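Local coordinates for protein monovalent Na+/H+ antiporter subunit A (Dietzia sp. DQ12-45-1b, PDB 7D3U) that probably exchanges sodium ions for protons across the cell membrane as the large A subunit of a bacterial Mrp antiporter complex, at residues I79-G84 / Y236-A240; V87-S92 / Y104-T109; S330-F335 / P458-A463. The contacts are given in a common frame with arbitrary orientation. Residue numbers count along the deposited sequence, not the author numbering.

In the fold
All three contacts lie in the N-terminal antiporter-like part of the chain, within one bundle of membrane helices. Centre to centre, interaction 1 is about 11 Å from both interaction 2 and interaction 3, and those two are about 14 Å apart. Helix 71-94 serves interactions 1 and 2 at successive levels; along the chain, both segments of interaction 2 fall between the two halves of interaction 1, and interaction 3 follows. The contacts also touch: Tyr236 meets Met108, Ala239 meets Ser330, and Tyr90 meets Met334 and Pro458. Helix 71-94 thus packs against helices from distant parts of the sequence, among them the 231-240 half of a broken transmembrane helix, a feature of this antiporter family.

Interaction 1 (I79-G84 / Y236-A240); sequences IVLGIG and YLHAA. With LMT (dodecyl-beta-D-maltoside), chain Z.
At the apolar centre, Ile83 (m, m) points across, its CG2 3.7 Å from Ala239 CB and 4.0 Å from Tyr236 CD1, at the tyrosine ring edge. The motif is a membrane helix pair: helix 71-94 runs roughly antiparallel to 231-240, one half of a broken transmembrane helix that resumes at 243-252, as in the antiporter-like subunits of complex I. The axes of segments 79-84 and 236-240 come within 9.9 Å, with 149° between their N-to-C directions. Register pairs Val80 with Ala240 (CA to CA 5.5 Å) and Gly84 with Tyr236 (CA to CA 6.6 Å). Val80 (t) places CG2 4.0 Å from Ala240 CB. Ile79 O is 3.8 Å from Ala240 CB, and Ile79 CD1 lies 3.6 Å from C9 of the dodecyl maltoside tail. At Gly82 the tail's C12 takes the place of a side chain, 3.7 Å from Gly82 C. Toward the polar edge Tyr236 (chi1 -156°, chi2 25°) extends its ring past Gly84, CE1 3.6 Å from Gly84 N; a CB on Gly84 would come within a tight 3.0 Å of Tyr236 OH. This hydroxyl donates to Val80 O (OH to O 3.3 Å), which also accepts the helical bond from Gly84 N at 2.9 Å.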
loop_
_atom_site.group_PDB
_atom_site.type_symbol
_atom_site.label_atom_id
_atom_site.label_comp_id
_atom_site.label_asym_id
_atom_site.label_seq_id
_atom_site.Cartn_x
_atom_site.Cartn_y
_atom_site.Cartn_z
ATOM N N ILE B 79 -31.323 29.271 -29.066
ATOM C CA ILE B 79 -31.204 28.206 -30.056
ATOM C C ILE B 79 -31.041 26.843 -29.394
ATOM O O ILE B 79 -31.235 25.812 -30.047
ATOM C CB ILE B 79 -30.036 28.482 -31.023
ATOM C CG1 ILE B 79 -30.170 27.630 -32.280
ATOM C CG2 ILE B 79 -28.715 28.143 -30.376
ATOM C CD1 ILE B 79 -31.563 27.621 -32.862
ATOM N N VAL B 80 -30.692 26.806 -28.113
ATOM C CA VAL B 80 -30.626 25.543 -27.383
ATOM C C VAL B 80 -31.977 25.177 -26.789
ATOM O O VAL B 80 -32.482 24.072 -27.002
ATOM C CB VAL B 80 -29.536 25.620 -26.293
ATOM C CG1 VAL B 80 -29.762 24.548 -25.248
ATOM C CG2 VAL B 80 -28.164 25.474 -26.914
ATOM N N LEU B 81 -32.590 26.100 -26.044
ATOM C CA LEU B 81 -33.833 25.790 -25.352
ATOM C C LEU B 81 -35.004 25.629 -26.311
ATOM O O LEU B 81 -35.890 24.812 -26.056
ATOM C CB LEU B 81 -34.142 26.869 -24.317
ATOM C CG LEU B 81 -33.212 26.911 -23.105
ATOM C CD1 LEU B 81 -33.665 27.973 -22.124
ATOM C CD2 LEU B 81 -33.155 25.554 -22.435
ATOM N N GLY B 82 -35.033 26.373 -27.419
ATOM C CA GLY B 82 -36.111 26.193 -28.375
ATOM C C GLY B 82 -36.057 24.841 -29.058
ATOM O O GLY B 82 -37.083 24.170 -29.211
ATOM N N ILE B 83 -34.861 24.418 -29.470
ATOM C CA ILE B 83 -34.720 23.096 -30.066
ATOM C C ILE B 83 -34.997 22.015 -29.031
ATOM O O ILE B 83 -35.594 20.982 -29.346
ATOM C CB ILE B 83 -33.329 22.934 -30.702
ATOM C CG1 ILE B 83 -33.120 23.994 -31.780
ATOM C CG2 ILE B 83 -33.177 21.552 -31.300
ATOM C CD1 ILE B 83 -34.180 23.981 -32.851
ATOM N N GLY B 84 -34.605 22.244 -27.776
ATOM C CA GLY B 84 -34.936 21.290 -26.731
ATOM C C GLY B 84 -36.430 21.160 -26.516
ATOM O O GLY B 84 -36.952 20.054 -26.360
ATOM N N TYR B 236 -31.286 16.456 -31.054
ATOM C CA TYR B 236 -30.771 17.442 -30.111
ATOM C C TYR B 236 -29.253 17.547 -30.201
ATOM O O TYR B 236 -28.705 18.647 -30.330
ATOM C CB TYR B 236 -31.200 17.090 -28.690
ATOM C CG TYR B 236 -31.221 18.281 -27.766
ATOM C CD1 TYR B 236 -31.392 19.563 -28.265
ATOM C CD2 TYR B 236 -31.060 18.127 -26.399
ATOM C CE1 TYR B 236 -31.411 20.656 -27.428
ATOM C CE2 TYR B 236 -31.076 19.216 -25.553
ATOM C CZ TYR B 236 -31.252 20.478 -26.074
ATOM O OH TYR B 236 -31.269 21.567 -25.237
ATOM N N LEU B 237 -28.559 16.407 -30.155
ATOM C CA LEU B 237 -27.102 16.398 -30.159
ATOM C C LEU B 237 -26.533 17.000 -31.435
ATOM O O LEU B 237 -25.410 17.513 -31.427
ATOM C CB LEU B 237 -26.611 14.962 -29.979
ATOM C CG LEU B 237 -25.186 14.692 -29.510
ATOM C CD1 LEU B 237 -25.173 13.446 -28.649
ATOM C CD2 LEU B 237 -24.258 14.522 -30.693
ATOM N N HIS B 238 -27.280 16.948 -32.533
ATOM C CA HIS B 238 -26.806 17.485 -33.800
ATOM C C HIS B 238 -27.299 18.895 -34.082
ATOM O O HIS B 238 -26.596 19.657 -34.749
ATOM C CB HIS B 238 -27.223 16.570 -34.955
ATOM C CG HIS B 238 -26.464 15.281 -35.006
ATOM N ND1 HIS B 238 -26.172 14.545 -33.879
ATOM C CD2 HIS B 238 -25.937 14.598 -36.049
ATOM C CE1 HIS B 238 -25.501 13.462 -34.227
ATOM N NE2 HIS B 238 -25.345 13.471 -35.537
ATOM N N ALA B 239 -28.490 19.265 -33.612
ATOM C CA ALA B 239 -28.962 20.628 -33.847
ATOM C C ALA B 239 -28.246 21.608 -32.925
ATOM O O ALA B 239 -27.460 22.442 -33.383
ATOM C CB ALA B 239 -30.477 20.708 -33.654
ATOM N N ALA B 240 -28.513 21.528 -31.620
ATOM C CA ALA B 240 -27.677 22.218 -30.637
ATOM C C ALA B 240 -27.802 21.494 -29.296
ATOM O O ALA B 240 -28.674 21.819 -28.489
ATOM C CB ALA B 240 -28.070 23.682 -30.514
HETATM C C1B LMT Z . -37.708 44.844 -32.578
HETATM C C2B LMT Z . -38.942 45.439 -31.878
HETATM C C3B LMT Z . -40.049 45.761 -32.901
HETATM C C4B LMT Z . -40.188 44.622 -33.938
HETATM C C5B LMT Z . -38.822 44.427 -34.624
HETATM C C6B LMT Z . -38.900 44.897 -36.072
HETATM O O1B LMT Z . -37.648 43.483 -32.295
HETATM O O2B LMT Z . -39.379 44.505 -30.977
HETATM O O3B LMT Z . -39.856 46.983 -33.491
HETATM O "O4'" LMT Z . -40.563 43.447 -33.326
HETATM O O5B LMT Z . -37.760 45.069 -33.955
HETATM O O6B LMT Z . -37.720 44.634 -36.717
HETATM C "C1'" LMT Z . -35.084 40.421 -31.475
HETATM C "C2'" LMT Z . -34.559 41.781 -30.987
HETATM C "C3'" LMT Z . -35.671 42.863 -31.086
HETATM C "C4'" LMT Z . -36.411 42.819 -32.439
HETATM C "C5'" LMT Z . -36.737 41.334 -32.708
HETATM C "C6'" LMT Z . -37.565 41.093 -33.938
HETATM O "O1'" LMT Z . -34.080 39.502 -31.538
HETATM O "O2'" LMT Z . -34.195 41.651 -29.673
HETATM O "O3'" LMT Z . -35.134 44.101 -30.890
HETATM O "O5'" LMT Z . -35.566 40.585 -32.787
HETATM O "O6'" LMT Z . -36.891 41.699 -34.963
HETATM C C1 LMT Z . -34.534 38.180 -31.719
HETATM C C2 LMT Z . -33.869 37.356 -30.649
HETATM C C3 LMT Z . -33.907 35.880 -30.874
HETATM C C4 LMT Z . -33.284 35.619 -32.218
HETATM C C5 LMT Z . -33.797 34.345 -32.790
HETATM C C6 LMT Z . -33.225 33.147 -32.112
HETATM C C7 LMT Z . -33.327 31.966 -33.028
HETATM C C8 LMT Z . -33.947 30.832 -32.293
HETATM C C9 LMT Z . -34.484 29.754 -33.176
HETATM C C10 LMT Z . -35.026 28.671 -32.285
HETATM C C11 LMT Z . -36.411 28.277 -32.683
HETATM C C12 LMT Z . -36.870 27.058 -31.955
#

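Interaction 2 (V87-S92 / Y104-T109); sequences VMAYSS and YYGLMT. With LMT (dodecyl-beta-D-maltoside), chain T.
Two nearly antiparallel helical segments stand well apart here, their short axes 11.9 Å from each other at 164°, and long side chains fill the gap. The nearest CA pair, Met88 and Met108, is 8.3 Å apart. Met88 (m, m, t) is the main bump: its CE fits a hollow made by Met108 and Thr109, 3.3 Å from Met108 O, 3.5 Å from Met108 CB and 3.6 Å from Thr109 CG2. Thr109 (p) helps shape that hollow, since its OG1 turns back to bond Tyr105 O at 2.9 Å. One atom back, Met88 SD lies at the edge of the Tyr105 ring, 4.1 Å from CD1, in a Met-aromatic contact. Met108 (m, m, m) answers from the other side, its CE 3.6 Å from Val87 CG1. These are the two arms of a transmembrane helical hairpin, helix 71-94 turning within a few residues into helix 102-119. Tyr104 (t) and Tyr105 (m) span the gap further along. Tyr104 OH meets Ser91 OG at 2.9 Å in a weak hydrogen bond. Tyr105 OH merely packs against the opposing backbone, 3.7 Å from Ser92 CA. Ser92 OG itself bonds Arg26 O. On the outer surface, Gly106 has no side chain, and a detergent tail fills the shallow notch there, with LMT C10 3.2 Å from Gly106 O.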
loop_
_atom_site.group_PDB
_atom_site.type_symbol
_atom_site.label_atom_id
_atom_site.label_comp_id
_atom_site.label_asym_id
_atom_site.label_seq_id
_atom_site.Cartn_x
_atom_site.Cartn_y
_atom_site.Cartn_z
ATOM N N VAL B 87 -37.950 19.346 -29.432
ATOM C CA VAL B 87 -37.597 17.934 -29.394
ATOM C C VAL B 87 -38.387 17.217 -28.311
ATOM O O VAL B 87 -38.755 16.053 -28.477
ATOM C CB VAL B 87 -36.078 17.771 -29.209
ATOM C CG1 VAL B 87 -35.745 16.397 -28.674
ATOM C CG2 VAL B 87 -35.368 17.996 -30.527
ATOM N N MET B 88 -38.692 17.893 -27.203
ATOM C CA MET B 88 -39.575 17.291 -26.208
ATOM C C MET B 88 -40.983 17.116 -26.763
ATOM O O MET B 88 -41.619 16.077 -26.550
ATOM C CB MET B 88 -39.611 18.141 -24.942
ATOM C CG MET B 88 -38.294 18.216 -24.215
ATOM S SD MET B 88 -37.487 16.620 -24.079
ATOM C CE MET B 88 -35.887 17.162 -23.510
ATOM N N ALA B 89 -41.483 18.127 -27.476
ATOM C CA ALA B 89 -42.805 18.021 -28.080
ATOM C C ALA B 89 -42.857 16.910 -29.120
ATOM O O ALA B 89 -43.905 16.285 -29.309
ATOM C CB ALA B 89 -43.202 19.355 -28.707
ATOM N N TYR B 90 -41.743 16.654 -29.804
ATOM C CA TYR B 90 -41.704 15.568 -30.778
ATOM C C TYR B 90 -41.543 14.210 -30.101
ATOM O O TYR B 90 -42.136 13.218 -30.540
ATOM C CB TYR B 90 -40.572 15.818 -31.772
ATOM C CG TYR B 90 -40.123 14.605 -32.543
ATOM C CD1 TYR B 90 -40.786 14.207 -33.693
ATOM C CD2 TYR B 90 -39.020 13.871 -32.135
ATOM C CE1 TYR B 90 -40.373 13.106 -34.404
ATOM C CE2 TYR B 90 -38.601 12.769 -32.840
ATOM C CZ TYR B 90 -39.281 12.391 -33.972
ATOM O OH TYR B 90 -38.865 11.291 -34.676
ATOM N N SER B 91 -40.752 14.149 -29.029
ATOM C CA SER B 91 -40.502 12.899 -28.328
ATOM C C SER B 91 -41.687 12.453 -27.491
ATOM O O SER B 91 -41.777 11.269 -27.153
ATOM C CB SER B 91 -39.272 13.040 -27.435
ATOM O OG SER B 91 -39.043 11.845 -26.713
ATOM N N SER B 92 -42.588 13.370 -27.139
ATOM C CA SER B 92 -43.791 12.956 -26.427
ATOM C C SER B 92 -44.652 12.039 -27.282
ATOM O O SER B 92 -45.417 11.231 -26.747
ATOM C CB SER B 92 -44.595 14.176 -25.994
ATOM O OG SER B 92 -45.783 13.771 -25.344
ATOM N N TYR B 104 -34.782 8.714 -20.033
ATOM C CA TYR B 104 -34.614 9.502 -21.246
ATOM C C TYR B 104 -34.835 10.986 -20.982
ATOM O O TYR B 104 -34.062 11.825 -21.456
ATOM C CB TYR B 104 -35.570 8.994 -22.327
ATOM C CG TYR B 104 -35.721 9.912 -23.516
ATOM C CD1 TYR B 104 -36.688 10.908 -23.531
ATOM C CD2 TYR B 104 -34.916 9.769 -24.632
ATOM C CE1 TYR B 104 -36.832 11.743 -24.613
ATOM C CE2 TYR B 104 -35.058 10.598 -25.720
ATOM C CZ TYR B 104 -36.016 11.584 -25.704
ATOM O OH TYR B 104 -36.161 12.416 -26.785
ATOM N N TYR B 105 -35.880 11.329 -20.228
ATOM C CA TYR B 105 -36.200 12.736 -20.006
ATOM C C TYR B 105 -35.236 13.372 -19.015
ATOM O O TYR B 105 -34.772 14.498 -19.225
ATOM C CB TYR B 105 -37.643 12.875 -19.530
ATOM C CG TYR B 105 -38.649 12.686 -20.635
ATOM C CD1 TYR B 105 -38.817 13.650 -21.615
ATOM C CD2 TYR B 105 -39.426 11.540 -20.704
ATOM C CE1 TYR B 105 -39.731 13.482 -22.629
ATOM C CE2 TYR B 105 -40.343 11.364 -21.714
ATOM C CZ TYR B 105 -40.491 12.337 -22.674
ATOM O OH TYR B 105 -41.404 12.168 -23.684
ATOM N N GLY B 106 -34.921 12.668 -17.927
ATOM C CA GLY B 106 -33.971 13.181 -16.957
ATOM C C GLY B 106 -32.602 13.463 -17.530
ATOM O O GLY B 106 -31.817 14.188 -16.913
ATOM N N LEU B 107 -32.293 12.902 -18.696
ATOM C CA LEU B 107 -31.055 13.200 -19.401
ATOM C C LEU B 107 -31.239 14.239 -20.494
ATOM O O LEU B 107 -30.426 15.158 -20.611
ATOM C CB LEU B 107 -30.473 11.924 -20.012
ATOM C CG LEU B 107 -29.835 10.950 -19.028
ATOM C CD1 LEU B 107 -29.328 9.722 -19.753
ATOM C CD2 LEU B 107 -28.709 11.635 -18.287
ATOM N N MET B 108 -32.304 14.129 -21.288
ATOM C CA MET B 108 -32.500 15.064 -22.387
ATOM C C MET B 108 -32.853 16.462 -21.902
ATOM O O MET B 108 -32.674 17.427 -22.651
ATOM C CB MET B 108 -33.581 14.540 -23.327
ATOM C CG MET B 108 -33.079 13.506 -24.310
ATOM S SD MET B 108 -32.123 14.264 -25.629
ATOM C CE MET B 108 -33.326 15.427 -26.252
ATOM N N THR B 109 -33.347 16.598 -20.672
ATOM C CA THR B 109 -33.545 17.915 -20.083
ATOM C C THR B 109 -32.334 18.365 -19.277
ATOM O O THR B 109 -32.054 19.565 -19.203
ATOM C CB THR B 109 -34.790 17.923 -19.196
ATOM O OG1 THR B 109 -34.544 17.140 -18.025
ATOM C CG2 THR B 109 -35.980 17.356 -19.937
HETATM C C1 LMT T . -36.620 3.811 -15.280
HETATM C C2 LMT T . -36.662 4.988 -14.353
HETATM C C3 LMT T . -35.346 5.592 -13.989
HETATM C C4 LMT T . -35.610 6.686 -12.991
HETATM C C5 LMT T . -34.364 7.462 -12.736
HETATM C C6 LMT T . -34.094 8.461 -13.810
HETATM C C7 LMT T . -32.723 9.040 -13.629
HETATM C C8 LMT T . -32.612 10.286 -14.434
HETATM C C9 LMT T . -32.619 11.539 -13.623
HETATM C C10 LMT T . -31.569 12.446 -14.196
HETATM C C11 LMT T . -31.673 13.830 -13.639
HETATM C C12 LMT T . -31.126 13.912 -12.256
#

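Interaction 3 (S330-F335 / P458-A463); sequences SSLFMF and PAALPA
Segments 330-335 and 458-463 are helical and pack closely, with short axes 7.8 Å apart at 152° between their N-to-C directions (signed crossing -152°). Pro458 begins the contact with its carbonyl: Met334 CE lies 3.2 Å from Pro458 O. Ala459 sets the register, its CA 5.1 Å from that of Met334. Its small CB is wedged between Met334 CB, at 3.6 Å, and the ring of Phe335 (chi1 m, chi2 -40°), where it makes an off-centre CH-pi contact, 3.7 Å from CE1. Ala459 O lies over a face of this ring, 3.2 Å from CZ, and 3.6 Å from Ser331 CB. Ala460 adds its CB, 3.7 Å from Phe335 CZ. Pro462 lacks an amide hydrogen and the helix kinks here, the N atoms of Pro462 and Ala463 making no bond to the preceding turn. The Pro462 CA-to-CB bond points toward 330-335: Ser331 CB is 3.7 Å from Pro462 CB, and CE of Met334 (m, t, m) 3.7 Å from Pro462 CG. Ala463 CB is 3.5 Å from Ser331 OG and 3.9 Å from Phe335 CE2, at the ring edge. No hydrogen bond joins the segments; the small side chains of Ser331, Ala459 and Ala463 are consistent with this close approach. Around them, helix 71-94 touches Met334 and Pro458 through Tyr90, helix 362-373 covers Ser331 and Phe335, and helix 231-240 meets Ser330 and Phe333.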
loop_
_atom_site.group_PDB
_atom_site.type_symbol
_atom_site.label_atom_id
_atom_site.label_comp_id
_atom_site.label_asym_id
_atom_site.label_seq_id
_atom_site.Cartn_x
_atom_site.Cartn_y
_atom_site.Cartn_z
ATOM N N SER B 330 -32.327 19.682 -37.119
ATOM C CA SER B 330 -33.307 19.198 -36.154
ATOM C C SER B 330 -34.567 18.716 -36.856
ATOM O O SER B 330 -35.085 17.630 -36.562
ATOM C CB SER B 330 -33.642 20.297 -35.148
ATOM O OG SER B 330 -34.821 19.989 -34.430
ATOM N N SER B 331 -35.073 19.510 -37.802
ATOM C CA SER B 331 -36.281 19.097 -38.505
ATOM C C SER B 331 -36.034 17.868 -39.371
ATOM O O SER B 331 -36.911 17.007 -39.478
ATOM C CB SER B 331 -36.821 20.246 -39.349
ATOM O OG SER B 331 -36.439 20.097 -40.699
ATOM N N LEU B 332 -34.845 17.750 -39.967
ATOM C CA LEU B 332 -34.528 16.572 -40.767
ATOM C C LEU B 332 -34.479 15.319 -39.909
ATOM O O LEU B 332 -34.977 14.262 -40.311
ATOM C CB LEU B 332 -33.196 16.771 -41.483
ATOM C CG LEU B 332 -33.274 17.344 -42.891
ATOM C CD1 LEU B 332 -31.912 17.298 -43.537
ATOM C CD2 LEU B 332 -34.281 16.568 -43.712
ATOM N N PHE B 333 -33.873 15.414 -38.726
ATOM C CA PHE B 333 -33.823 14.262 -37.834
ATOM C C PHE B 333 -35.216 13.869 -37.368
ATOM O O PHE B 333 -35.567 12.682 -37.366
ATOM C CB PHE B 333 -32.931 14.567 -36.637
ATOM C CG PHE B 333 -31.528 14.095 -36.804
ATOM C CD1 PHE B 333 -31.257 12.752 -36.941
ATOM C CD2 PHE B 333 -30.480 14.993 -36.829
ATOM C CE1 PHE B 333 -29.972 12.313 -37.099
ATOM C CE2 PHE B 333 -29.189 14.556 -36.986
ATOM C CZ PHE B 333 -28.933 13.213 -37.119
ATOM N N MET B 334 -36.027 14.851 -36.976
ATOM C CA MET B 334 -37.375 14.530 -36.528
ATOM C C MET B 334 -38.223 13.968 -37.663
ATOM O O MET B 334 -39.076 13.105 -37.429
ATOM C CB MET B 334 -38.023 15.768 -35.914
ATOM C CG MET B 334 -37.421 16.155 -34.574
ATOM S SD MET B 334 -38.223 17.584 -33.836
ATOM C CE MET B 334 -37.829 18.833 -35.051
ATOM N N PHE B 335 -37.974 14.398 -38.900
ATOM C CA PHE B 335 -38.730 13.866 -40.025
ATOM C C PHE B 335 -38.280 12.459 -40.389
ATOM O O PHE B 335 -39.105 11.621 -40.764
ATOM C CB PHE B 335 -38.604 14.799 -41.225
ATOM C CG PHE B 335 -39.600 15.915 -41.220
ATOM C CD1 PHE B 335 -40.906 15.688 -40.832
ATOM C CD2 PHE B 335 -39.228 17.195 -41.586
ATOM C CE1 PHE B 335 -41.824 16.712 -40.819
ATOM C CE2 PHE B 335 -40.142 18.223 -41.571
ATOM C CZ PHE B 335 -41.442 17.981 -41.191
ATOM N N PRO B 458 -44.493 19.009 -34.306
ATOM C CA PRO B 458 -43.196 19.340 -33.694
ATOM C C PRO B 458 -42.011 19.009 -34.577
ATOM O O PRO B 458 -40.890 19.424 -34.265
ATOM C CB PRO B 458 -43.185 18.503 -32.407
ATOM C CG PRO B 458 -44.601 18.135 -32.168
ATOM C CD PRO B 458 -45.201 17.983 -33.522
ATOM N N ALA B 459 -42.218 18.272 -35.665
ATOM C CA ALA B 459 -41.157 18.004 -36.623
ATOM C C ALA B 459 -41.162 18.974 -37.792
ATOM O O ALA B 459 -40.156 19.072 -38.502
ATOM C CB ALA B 459 -41.271 16.574 -37.156
ATOM N N ALA B 460 -42.265 19.687 -38.008
ATOM C CA ALA B 460 -42.366 20.666 -39.078
ATOM C C ALA B 460 -42.214 22.095 -38.585
ATOM O O ALA B 460 -42.239 23.022 -39.400
ATOM C CB ALA B 460 -43.702 20.517 -39.808
ATOM N N LEU B 461 -42.063 22.299 -37.275
ATOM C CA LEU B 461 -41.868 23.660 -36.778
ATOM C C LEU B 461 -40.505 24.215 -37.168
ATOM O O LEU B 461 -40.446 25.365 -37.637
ATOM C CB LEU B 461 -42.095 23.705 -35.265
ATOM C CG LEU B 461 -42.183 25.108 -34.670
ATOM C CD1 LEU B 461 -43.331 25.871 -35.299
ATOM C CD2 LEU B 461 -42.347 25.038 -33.165
ATOM N N PRO B 462 -39.389 23.494 -37.010
ATOM C CA PRO B 462 -38.120 24.045 -37.509
ATOM C C PRO B 462 -38.073 24.169 -39.021
ATOM O O PRO B 462 -37.501 25.135 -39.539
ATOM C CB PRO B 462 -37.078 23.049 -36.982
ATOM C CG PRO B 462 -37.730 22.412 -35.815
ATOM C CD PRO B 462 -39.157 22.268 -36.226
ATOM N N ALA B 463 -38.665 23.220 -39.749
ATOM C CA ALA B 463 -38.628 23.287 -41.206
ATOM C C ALA B 463 -39.403 24.490 -41.729
ATOM O O ALA B 463 -39.001 25.107 -42.722
ATOM C CB ALA B 463 -39.176 21.993 -41.806
#